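Local coordinates for protein glucosidase (Croceicoccus marinus, PDB 5Z3K) that probably hydrolyses O-glycosidic bonds as a beta-glucosidase of glycoside hydrolase family 39, at residues L53-S61 with T91-R99; Y229-M237 with Y377-R387. All coordinates share one frame; numbering follows the deposited sequence.

Contact 1: L53-S61 with T91-R99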
loop_
_atom_site.group_PDB
_atom_site.type_symbol
_atom_site.label_atom_id
_atom_site.label_comp_id
_atom_site.label_asym_id
_atom_site.label_seq_id
_atom_site.Cartn_x
_atom_site.Cartn_y
_atom_site.Cartn_z
ATOM N N LEU A 53 -6.205 3.133 4.146
ATOM C CA LEU A 53 -5.932 1.854 4.788
ATOM C C LEU A 53 -4.511 1.910 5.311
ATOM O O LEU A 53 -3.620 2.409 4.620
ATOM C CB LEU A 53 -6.107 0.682 3.813
ATOM C CG LEU A 53 -5.981 -0.745 4.366
ATOM C CD1 LEU A 53 -6.967 -0.987 5.512
ATOM C CD2 LEU A 53 -6.195 -1.769 3.261
ATOM N N VAL A 54 -4.310 1.450 6.545
ATOM C CA VAL A 54 -2.987 1.475 7.160
ATOM C C VAL A 54 -2.660 0.084 7.692
ATOM O O VAL A 54 -3.394 -0.454 8.531
ATOM C CB VAL A 54 -2.884 2.518 8.281
ATOM C CG1 VAL A 54 -1.514 2.447 8.931
ATOM C CG2 VAL A 54 -3.153 3.924 7.726
ATOM N N ARG A 55 -1.547 -0.478 7.224
ATOM C CA ARG A 55 -1.011 -1.721 7.777
ATOM C C ARG A 55 -0.231 -1.406 9.046
ATOM O O ARG A 55 0.557 -0.454 9.076
ATOM C CB ARG A 55 -0.105 -2.406 6.748
ATOM C CG ARG A 55 0.405 -3.792 7.128
ATOM C CD ARG A 55 1.018 -4.499 5.903
ATOM N NE ARG A 55 1.267 -5.925 6.162
ATOM C CZ ARG A 55 2.450 -6.432 6.522
ATOM N NH1 ARG A 55 3.514 -5.641 6.656
ATOM N NH2 ARG A 55 2.569 -7.737 6.752
ATOM N N SER A 56 -0.442 -2.205 10.098
ATOM C CA SER A 56 0.082 -1.881 11.420
ATOM C C SER A 56 1.464 -2.466 11.677
ATOM O O SER A 56 2.043 -2.209 12.740
ATOM C CB SER A 56 -0.879 -2.386 12.499
ATOM O OG SER A 56 -0.906 -3.817 12.523
ATOM N N TYR A 57 2.004 -3.239 10.734
ATOM C CA TYR A 57 3.190 -4.051 11.010
ATOM C C TYR A 57 4.381 -3.200 11.449
ATOM O O TYR A 57 5.145 -3.601 12.338
ATOM C CB TYR A 57 3.534 -4.880 9.767
ATOM C CG TYR A 57 4.749 -5.763 9.935
ATOM C CD1 TYR A 57 4.655 -6.980 10.602
ATOM C CD2 TYR A 57 5.980 -5.394 9.405
ATOM C CE1 TYR A 57 5.766 -7.802 10.761
ATOM C CE2 TYR A 57 7.101 -6.215 9.548
ATOM C CZ TYR A 57 6.982 -7.414 10.231
ATOM O OH TYR A 57 8.090 -8.217 10.390
ATOM N N ASP A 58 4.538 -2.001 10.886
ATOM C CA ASP A 58 5.709 -1.212 11.255
ATOM C C ASP A 58 5.536 -0.460 12.576
ATOM O O ASP A 58 6.523 0.057 13.113
ATOM C CB ASP A 58 6.074 -0.270 10.107
ATOM C CG ASP A 58 6.505 -1.040 8.869
ATOM O OD1 ASP A 58 7.435 -1.869 8.973
ATOM O OD2 ASP A 58 5.882 -0.872 7.806
ATOM N N TRP A 59 4.332 -0.434 13.132
ATOM C CA TRP A 59 4.137 0.067 14.483
ATOM C C TRP A 59 4.851 -0.833 15.496
ATOM O O TRP A 59 5.296 -1.943 15.191
ATOM C CB TRP A 59 2.651 0.131 14.833
ATOM C CG TRP A 59 1.785 0.977 13.933
ATOM C CD1 TRP A 59 2.196 1.866 12.951
ATOM C CD2 TRP A 59 0.354 1.019 13.934
ATOM N NE1 TRP A 59 1.103 2.444 12.355
ATOM C CE2 TRP A 59 -0.039 1.941 12.935
ATOM C CE3 TRP A 59 -0.636 0.367 14.686
ATOM C CZ2 TRP A 59 -1.383 2.230 12.673
ATOM C CZ3 TRP A 59 -1.970 0.641 14.418
ATOM C CH2 TRP A 59 -2.333 1.573 13.415
ATOM N N VAL A 60 4.946 -0.334 16.725
ATOM C CA VAL A 60 5.367 -1.155 17.855
ATOM C C VAL A 60 4.119 -1.841 18.403
ATOM O O VAL A 60 3.619 -1.484 19.479
ATOM C CB VAL A 60 6.094 -0.294 18.911
ATOM C CG1 VAL A 60 6.517 -1.139 20.123
ATOM C CG2 VAL A 60 7.313 0.385 18.280
ATOM N N SER A 61 3.595 -2.818 17.651
ATOM C CA SER A 61 2.275 -3.407 17.901
ATOM C C SER A 61 2.287 -4.890 17.573
ATOM O O SER A 61 1.388 -5.416 16.909
ATOM C CB SER A 61 1.188 -2.706 17.084
ATOM O OG SER A 61 1.184 -1.319 17.366
ATOM N N THR A 91 -0.312 1.141 20.772
ATOM C CA THR A 91 -1.149 0.718 19.656
ATOM C C THR A 91 -2.475 1.480 19.650
ATOM O O THR A 91 -2.965 1.884 18.587
ATOM C CB THR A 91 -1.380 -0.793 19.719
ATOM O OG1 THR A 91 -0.120 -1.469 19.784
ATOM C CG2 THR A 91 -2.135 -1.268 18.471
ATOM N N ASP A 92 -3.052 1.712 20.833
ATOM C CA ASP A 92 -4.255 2.534 20.929
ATOM C C ASP A 92 -4.026 3.905 20.313
ATOM O O ASP A 92 -4.907 4.449 19.640
ATOM C CB ASP A 92 -4.669 2.721 22.393
ATOM C CG ASP A 92 -5.353 1.508 22.985
ATOM O OD1 ASP A 92 -5.618 0.532 22.254
ATOM O OD2 ASP A 92 -5.614 1.540 24.208
ATOM N N THR A 93 -2.858 4.492 20.563
ATOM C CA THR A 93 -2.576 5.825 20.051
ATOM C C THR A 93 -2.533 5.821 18.527
ATOM O O THR A 93 -3.146 6.673 17.872
ATOM C CB THR A 93 -1.267 6.323 20.653
ATOM O OG1 THR A 93 -1.458 6.458 22.067
ATOM C CG2 THR A 93 -0.856 7.673 20.080
ATOM N N TRP A 94 -1.848 4.838 17.944
ATOM C CA TRP A 94 -1.747 4.780 16.490
ATOM C C TRP A 94 -3.086 4.427 15.851
ATOM O O TRP A 94 -3.420 4.937 14.771
ATOM C CB TRP A 94 -0.656 3.789 16.095
ATOM C CG TRP A 94 0.738 4.323 16.361
ATOM C CD1 TRP A 94 1.215 5.553 16.020
ATOM C CD2 TRP A 94 1.829 3.632 16.996
ATOM N NE1 TRP A 94 2.530 5.680 16.411
ATOM C CE2 TRP A 94 2.929 4.516 17.013
ATOM C CE3 TRP A 94 1.973 2.361 17.568
ATOM C CZ2 TRP A 94 4.167 4.170 17.577
ATOM C CZ3 TRP A 94 3.207 2.012 18.132
ATOM C CH2 TRP A 94 4.284 2.917 18.132
ATOM N N VAL A 95 -3.867 3.559 16.500
ATOM C CA VAL A 95 -5.203 3.248 15.994
ATOM C C VAL A 95 -6.073 4.497 16.007
ATOM O O VAL A 95 -6.780 4.800 15.039
ATOM C CB VAL A 95 -5.828 2.105 16.815
ATOM C CG1 VAL A 95 -7.339 2.014 16.597
ATOM C CG2 VAL A 95 -5.148 0.778 16.467
ATOM N N GLY A 96 -6.024 5.252 17.106
ATOM C CA GLY A 96 -6.800 6.475 17.168
ATOM C C GLY A 96 -6.361 7.493 16.133
ATOM O O GLY A 96 -7.195 8.162 15.518
ATOM N N GLN A 97 -5.050 7.606 15.904
ATOM C CA GLN A 97 -4.564 8.513 14.866
ATOM C C GLN A 97 -5.098 8.108 13.505
ATOM O O GLN A 97 -5.559 8.954 12.726
ATOM C CB GLN A 97 -3.035 8.525 14.829
ATOM C CG GLN A 97 -2.377 9.217 16.024
ATOM C CD GLN A 97 -0.887 8.949 16.095
ATOM O OE1 GLN A 97 -0.312 8.314 15.203
ATOM N NE2 GLN A 97 -0.245 9.429 17.166
ATOM N N THR A 98 -5.051 6.813 13.208
ATOM C CA THR A 98 -5.477 6.340 11.899
ATOM C C THR A 98 -6.967 6.569 11.705
ATOM O O THR A 98 -7.399 7.023 10.635
ATOM C CB THR A 98 -5.118 4.861 11.741
ATOM O OG1 THR A 98 -3.702 4.686 11.913
ATOM C CG2 THR A 98 -5.530 4.363 10.362
ATOM N N ARG A 99 -7.771 6.278 12.732
ATOM C CA ARG A 99 -9.208 6.486 12.596
ATOM C C ARG A 99 -9.558 7.969 12.486
ATOM O O ARG A 99 -10.553 8.315 11.839
ATOM C CB ARG A 99 -9.961 5.838 13.765
ATOM C CG ARG A 99 -9.786 4.312 13.886
ATOM C CD ARG A 99 -10.359 3.551 12.665
ATOM N NE ARG A 99 -11.810 3.697 12.573
ATOM C CZ ARG A 99 -12.507 3.577 11.446
ATOM N NH1 ARG A 99 -11.890 3.330 10.298
ATOM N NH2 ARG A 99 -13.824 3.720 11.462
#
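Strand 53-55 and the loop leaving it run beside helix 89-100, the backbones coming to 7.2 Å between the CA atoms of Val54 and Thr98 and to 5.6 Å between those of Ser61 and Thr91, with a type I turn from Ser56 to Trp59 between these two points. The centre of the contact is a pair of tryptophans that lie alongside, pointing opposite ways. Trp94 sets its CB over the six-membered ring of Trp59, 3.5 Å from the centroid and only 5° off the normal, a CH-pi contact, while Ser56 CA covers the other face of that ring. The indoles themselves meet obliquely, their five-membered rings inclined by 31°. With CG anti to its carbonyl carbon (chi1 -73°), Trp94 sends its ring back along the helix toward the loop, where CH2 meets Val60 CB at 3.8 Å; its NE1 is satisfied by Ala31 O. Around the rim of the Trp59 ring, Thr98 OG1 lies near the plane beside CZ2, and Val95 CG2 touches CZ3. That hydroxyl is already committed: it donates to Trp94 O, which also accepts from Thr98 N, the two donors arriving from opposite faces of the carbonyl plane. At one end of the contact Val54 CG2 and Thr98 CG2 meet tip to tip at 3.6 Å. At the other, Ser61 OG and Thr91 OG1 share a hydrogen bond of 2.8 Å, the only hydrogen bond across a mainly apolar interface. Strand 53-55 pairs with strands 25-27 and 104-109, and the helix leads into the latter, which is the beta-alpha-beta unit of a TIM barrel, here its second strand with the helix that packs outside it.

Contact 2: Y229-M237 with Y377-R387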
loop_
_atom_site.group_PDB
_atom_site.type_symbol
_atom_site.label_atom_id
_atom_site.label_comp_id
_atom_site.label_asym_id
_atom_site.label_seq_id
_atom_site.Cartn_x
_atom_site.Cartn_y
_atom_site.Cartn_z
ATOM N N TYR A 229 8.386 -5.793 -4.892
ATOM C CA TYR A 229 9.227 -4.613 -5.012
ATOM C C TYR A 229 9.794 -4.530 -6.422
ATOM O O TYR A 229 10.006 -5.550 -7.080
ATOM C CB TYR A 229 10.397 -4.638 -4.022
ATOM C CG TYR A 229 10.015 -4.758 -2.573
ATOM C CD1 TYR A 229 9.423 -3.696 -1.896
ATOM C CD2 TYR A 229 10.265 -5.932 -1.870
ATOM C CE1 TYR A 229 9.084 -3.802 -0.551
ATOM C CE2 TYR A 229 9.931 -6.048 -0.534
ATOM C CZ TYR A 229 9.341 -4.984 0.120
ATOM O OH TYR A 229 9.014 -5.114 1.452
ATOM N N GLY A 230 10.081 -3.307 -6.866
ATOM C CA GLY A 230 10.615 -3.107 -8.205
ATOM C C GLY A 230 12.131 -3.076 -8.313
ATOM O O GLY A 230 12.659 -2.522 -9.280
ATOM N N ASP A 231 12.851 -3.651 -7.337
ATOM C CA ASP A 231 14.303 -3.465 -7.286
ATOM C C ASP A 231 14.981 -3.920 -8.568
ATOM O O ASP A 231 15.886 -3.249 -9.067
ATOM C CB ASP A 231 14.910 -4.226 -6.108
ATOM C CG ASP A 231 14.504 -3.657 -4.786
ATOM O OD1 ASP A 231 13.415 -4.029 -4.325
ATOM O OD2 ASP A 231 15.265 -2.850 -4.212
ATOM N N ASN A 232 14.584 -5.071 -9.094
ATOM C CA ASN A 232 15.295 -5.669 -10.213
ATOM C C ASN A 232 14.616 -5.417 -11.555
ATOM O O ASN A 232 15.028 -6.000 -12.565
ATOM C CB ASN A 232 15.471 -7.171 -9.972
ATOM C CG ASN A 232 16.462 -7.803 -10.934
ATOM O OD1 ASN A 232 16.136 -8.764 -11.629
ATOM N ND2 ASN A 232 17.664 -7.236 -11.008
ATOM N N SER A 233 13.597 -4.554 -11.595
ATOM C CA SER A 233 12.914 -4.229 -12.849
ATOM C C SER A 233 12.769 -2.722 -13.044
ATOM O O SER A 233 12.777 -2.221 -14.179
ATOM C CB SER A 233 11.525 -4.886 -12.891
ATOM O OG SER A 233 10.569 -4.109 -12.175
ATOM N N ARG A 234 12.638 -1.994 -11.933
ATOM C CA ARG A 234 12.216 -0.589 -11.935
ATOM C C ARG A 234 11.012 -0.361 -12.846
ATOM O O ARG A 234 10.885 0.708 -13.442
ATOM C CB ARG A 234 13.355 0.360 -12.338
ATOM C CG ARG A 234 14.655 0.189 -11.580
ATOM C CD ARG A 234 14.463 0.139 -10.093
ATOM N NE ARG A 234 15.281 1.150 -9.442
ATOM C CZ ARG A 234 16.272 0.889 -8.599
ATOM N NH1 ARG A 234 16.573 -0.360 -8.283
ATOM N NH2 ARG A 234 16.947 1.885 -8.061
ATOM N N ASP A 235 10.128 -1.357 -12.962
ATOM C CA ASP A 235 9.013 -1.312 -13.910
ATOM C C ASP A 235 7.712 -1.156 -13.132
ATOM O O ASP A 235 7.320 -2.087 -12.406
ATOM C CB ASP A 235 8.983 -2.588 -14.767
ATOM C CG ASP A 235 7.955 -2.536 -15.902
ATOM O OD1 ASP A 235 7.128 -1.598 -15.923
ATOM O OD2 ASP A 235 7.990 -3.438 -16.792
ATOM N N PRO A 236 7.011 -0.018 -13.240
ATOM C CA PRO A 236 5.779 0.164 -12.447
ATOM C C PRO A 236 4.657 -0.771 -12.855
ATOM O O PRO A 236 3.662 -0.876 -12.123
ATOM C CB PRO A 236 5.410 1.640 -12.696
ATOM C CG PRO A 236 6.030 1.955 -14.033
ATOM C CD PRO A 236 7.320 1.160 -14.069
HETATM N N MSE A 237 4.786 -1.454 -13.993
HETATM C CA MSE A 237 3.804 -2.437 -14.422
HETATM C C MSE A 237 3.824 -3.708 -13.557
HETATM O O MSE A 237 2.838 -4.439 -13.533
HETATM C CB MSE A 237 4.033 -2.790 -15.904
HETATM C CG MSE A 237 2.918 -3.624 -16.561
HETATM SE SE MSE A 237 1.130 -2.787 -16.499
HETATM C CE MSE A 237 1.404 -1.318 -17.770
ATOM N N TYR A 377 7.208 8.545 -16.443
ATOM C CA TYR A 377 8.237 7.698 -15.857
ATOM C C TYR A 377 8.936 6.886 -16.942
ATOM O O TYR A 377 8.280 6.308 -17.811
ATOM C CB TYR A 377 7.643 6.736 -14.807
ATOM C CG TYR A 377 8.684 5.760 -14.312
ATOM C CD1 TYR A 377 9.599 6.137 -13.336
ATOM C CD2 TYR A 377 8.805 4.492 -14.867
ATOM C CE1 TYR A 377 10.572 5.272 -12.904
ATOM C CE2 TYR A 377 9.792 3.619 -14.448
ATOM C CZ TYR A 377 10.673 4.023 -13.464
ATOM O OH TYR A 377 11.653 3.158 -13.029
ATOM N N ALA A 378 10.263 6.795 -16.861
ATOM C CA ALA A 378 11.051 6.038 -17.832
ATOM C C ALA A 378 11.794 4.914 -17.122
ATOM O O ALA A 378 12.565 5.170 -16.191
ATOM C CB ALA A 378 12.036 6.955 -18.566
ATOM N N ILE A 379 11.550 3.678 -17.548
ATOM C CA ILE A 379 12.391 2.566 -17.096
ATOM C C ILE A 379 13.824 2.829 -17.544
ATOM O O ILE A 379 14.049 3.122 -18.734
ATOM C CB ILE A 379 11.885 1.231 -17.670
ATOM C CG1 ILE A 379 10.495 0.881 -17.127
ATOM C CG2 ILE A 379 12.873 0.116 -17.365
ATOM C CD1 ILE A 379 9.781 -0.184 -17.956
ATOM N N PRO A 380 14.817 2.767 -16.662
ATOM C CA PRO A 380 16.199 2.997 -17.106
ATOM C C PRO A 380 16.658 1.926 -18.089
ATOM O O PRO A 380 16.240 0.764 -18.023
ATOM C CB PRO A 380 17.005 2.954 -15.800
ATOM C CG PRO A 380 15.993 3.304 -14.727
ATOM C CD PRO A 380 14.708 2.682 -15.193
ATOM N N ASP A 381 17.546 2.336 -19.005
ATOM C CA ASP A 381 17.996 1.448 -20.080
ATOM C C ASP A 381 18.488 0.108 -19.556
ATOM O O ASP A 381 18.175 -0.941 -20.130
ATOM C CB ASP A 381 19.111 2.110 -20.892
ATOM C CG ASP A 381 18.681 3.403 -21.522
ATOM O OD1 ASP A 381 17.572 3.444 -22.091
ATOM O OD2 ASP A 381 19.447 4.384 -21.437
HETATM N N MSE A 382 19.259 0.110 -18.474
HETATM C CA MSE A 382 19.859 -1.141 -18.044
HETATM C C MSE A 382 18.794 -2.137 -17.600
HETATM O O MSE A 382 19.044 -3.337 -17.582
HETATM C CB MSE A 382 20.874 -0.914 -16.934
HETATM C CG MSE A 382 20.306 -0.279 -15.709
HETATM SE SE MSE A 382 21.557 -0.422 -14.217
HETATM C CE MSE A 382 20.834 1.028 -13.170
ATOM N N TYR A 383 17.595 -1.652 -17.281
ATOM C CA TYR A 383 16.510 -2.553 -16.916
ATOM C C TYR A 383 15.654 -2.971 -18.107
ATOM O O TYR A 383 14.687 -3.721 -17.926
ATOM C CB TYR A 383 15.642 -1.919 -15.818
ATOM C CG TYR A 383 16.369 -1.836 -14.491
ATOM C CD1 TYR A 383 16.501 -2.951 -13.665
ATOM C CD2 TYR A 383 16.951 -0.644 -14.078
ATOM C CE1 TYR A 383 17.189 -2.868 -12.453
ATOM C CE2 TYR A 383 17.633 -0.556 -12.888
ATOM C CZ TYR A 383 17.750 -1.658 -12.075
ATOM O OH TYR A 383 18.435 -1.521 -10.888
ATOM N N LEU A 384 16.005 -2.543 -19.320
ATOM C CA LEU A 384 15.319 -2.992 -20.529
ATOM C C LEU A 384 16.061 -4.119 -21.242
ATOM O O LEU A 384 15.646 -4.536 -22.328
ATOM C CB LEU A 384 15.095 -1.812 -21.471
ATOM C CG LEU A 384 14.107 -0.791 -20.887
ATOM C CD1 LEU A 384 14.180 0.553 -21.599
ATOM C CD2 LEU A 384 12.684 -1.340 -20.908
ATOM N N THR A 385 17.137 -4.627 -20.650
ATOM C CA THR A 385 17.840 -5.795 -21.157
ATOM C C THR A 385 17.223 -7.054 -20.560
ATOM O O THR A 385 17.027 -7.135 -19.345
ATOM C CB THR A 385 19.321 -5.711 -20.794
ATOM O OG1 THR A 385 19.860 -4.477 -21.282
ATOM C CG2 THR A 385 20.090 -6.877 -21.392
ATOM N N ALA A 386 16.918 -8.034 -21.407
ATOM C CA ALA A 386 16.394 -9.292 -20.896
ATOM C C ALA A 386 17.459 -10.008 -20.073
ATOM O O ALA A 386 18.652 -9.940 -20.373
ATOM C CB ALA A 386 15.921 -10.191 -22.042
ATOM N N ARG A 387 17.018 -10.682 -19.011
ATOM C CA ARG A 387 17.912 -11.514 -18.218
ATOM C C ARG A 387 18.177 -12.840 -18.919
ATOM O O ARG A 387 17.340 -13.340 -19.675
ATOM C CB ARG A 387 17.313 -11.810 -16.844
ATOM C CG ARG A 387 16.816 -10.619 -16.072
ATOM C CD ARG A 387 16.320 -11.072 -14.706
ATOM N NE ARG A 387 15.598 -10.009 -14.012
ATOM C CZ ARG A 387 14.327 -9.700 -14.255
ATOM N NH1 ARG A 387 13.636 -10.371 -15.174
ATOM N NH2 ARG A 387 13.744 -8.717 -13.580
HETATM O O HOH W 1 19.015 -4.199 -9.432
HETATM O O HOH W 2 12.514 -3.859 -16.390
#
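The torsions of Tyr383, Arg234 and Asn232 bring the key groups together: Tyr383 CG is anti to its carbonyl carbon (chi1 -70°), Arg234 CG lies beside its backbone N (chi1 -51°), which lays it over that ring, bends at chi2 and chi3 carry the guanidinium on to Asp231 O, and Asn232 turns its amide back toward Arg387 (chi1 -167°). Arg234 CG sits 3.5 Å from the ring centroid of Tyr383, a CH-pi contact over one face. Beyond it NH1 meets Asp231 O in the carbonyl plane, on a lone pair. A water bridges that same oxygen and Tyr383 OH, and a second water donates to both Ser233 O and Tyr383 O. Replacing Tyr383 by an alanine would probably leave the aliphatic part of Arg234 without its aromatic platform and the first water without its phenolic partner. Arg387 approaches Asn232 side-on, NE reaching OD1 at 2.7 Å and NH2 meeting the backbone O at 3.2 Å from above the carbonyl plane; a weak third bond joins NH2 to OD1. Its NH1 pairs with Asp390, and Arg412 also donates to Asn232 O. Tyr377 OH donates to Arg234 O at 2.6 Å, while its ring carbon CE2 touches Pro236 CD at 3.5 Å. Ile379 CD1 lies against the carboxylate of Asp235, whose OD1 caps Met237 N (a selenomethionine) as the chain enters helix 238-252 and whose OD2 is held by Arg413. Ser233 OG closes an ST turn on Asp235 N and bonds to Asp238. Backbone carbonyls thus take much of the polar load, satisfied by side-chain donors and waters where two irregular loops meet; Asp390 probably offsets the charge of Arg387, which lies close to that of Arg412, while the two-nitrogen hold of Arg387 probably fixes how the Asn232 amide is turned.

Both contacts involve the barrel, but at different levels. Contact 1 is buried and joins neighbouring elements of one beta-alpha-beta unit, 30 residues apart at their nearest ends. Contact 2 is only partly buried and links segments 140 residues apart: the loop between barrel strand 223-229 and helix 238-252 meets the loop following strand 369-376 of the nine-stranded sheet. Contact 1 thus holds a barrel strand to its own outer helix, and contact 2 holds the barrel to the second sheet. Their chemistry follows: mostly aromatic and aliphatic surfaces in the first; in the second, apolar contacts mixed with arginines, carbonyls and waters. The centres lie about 33 Å apart, on opposite sides of the chain's centre.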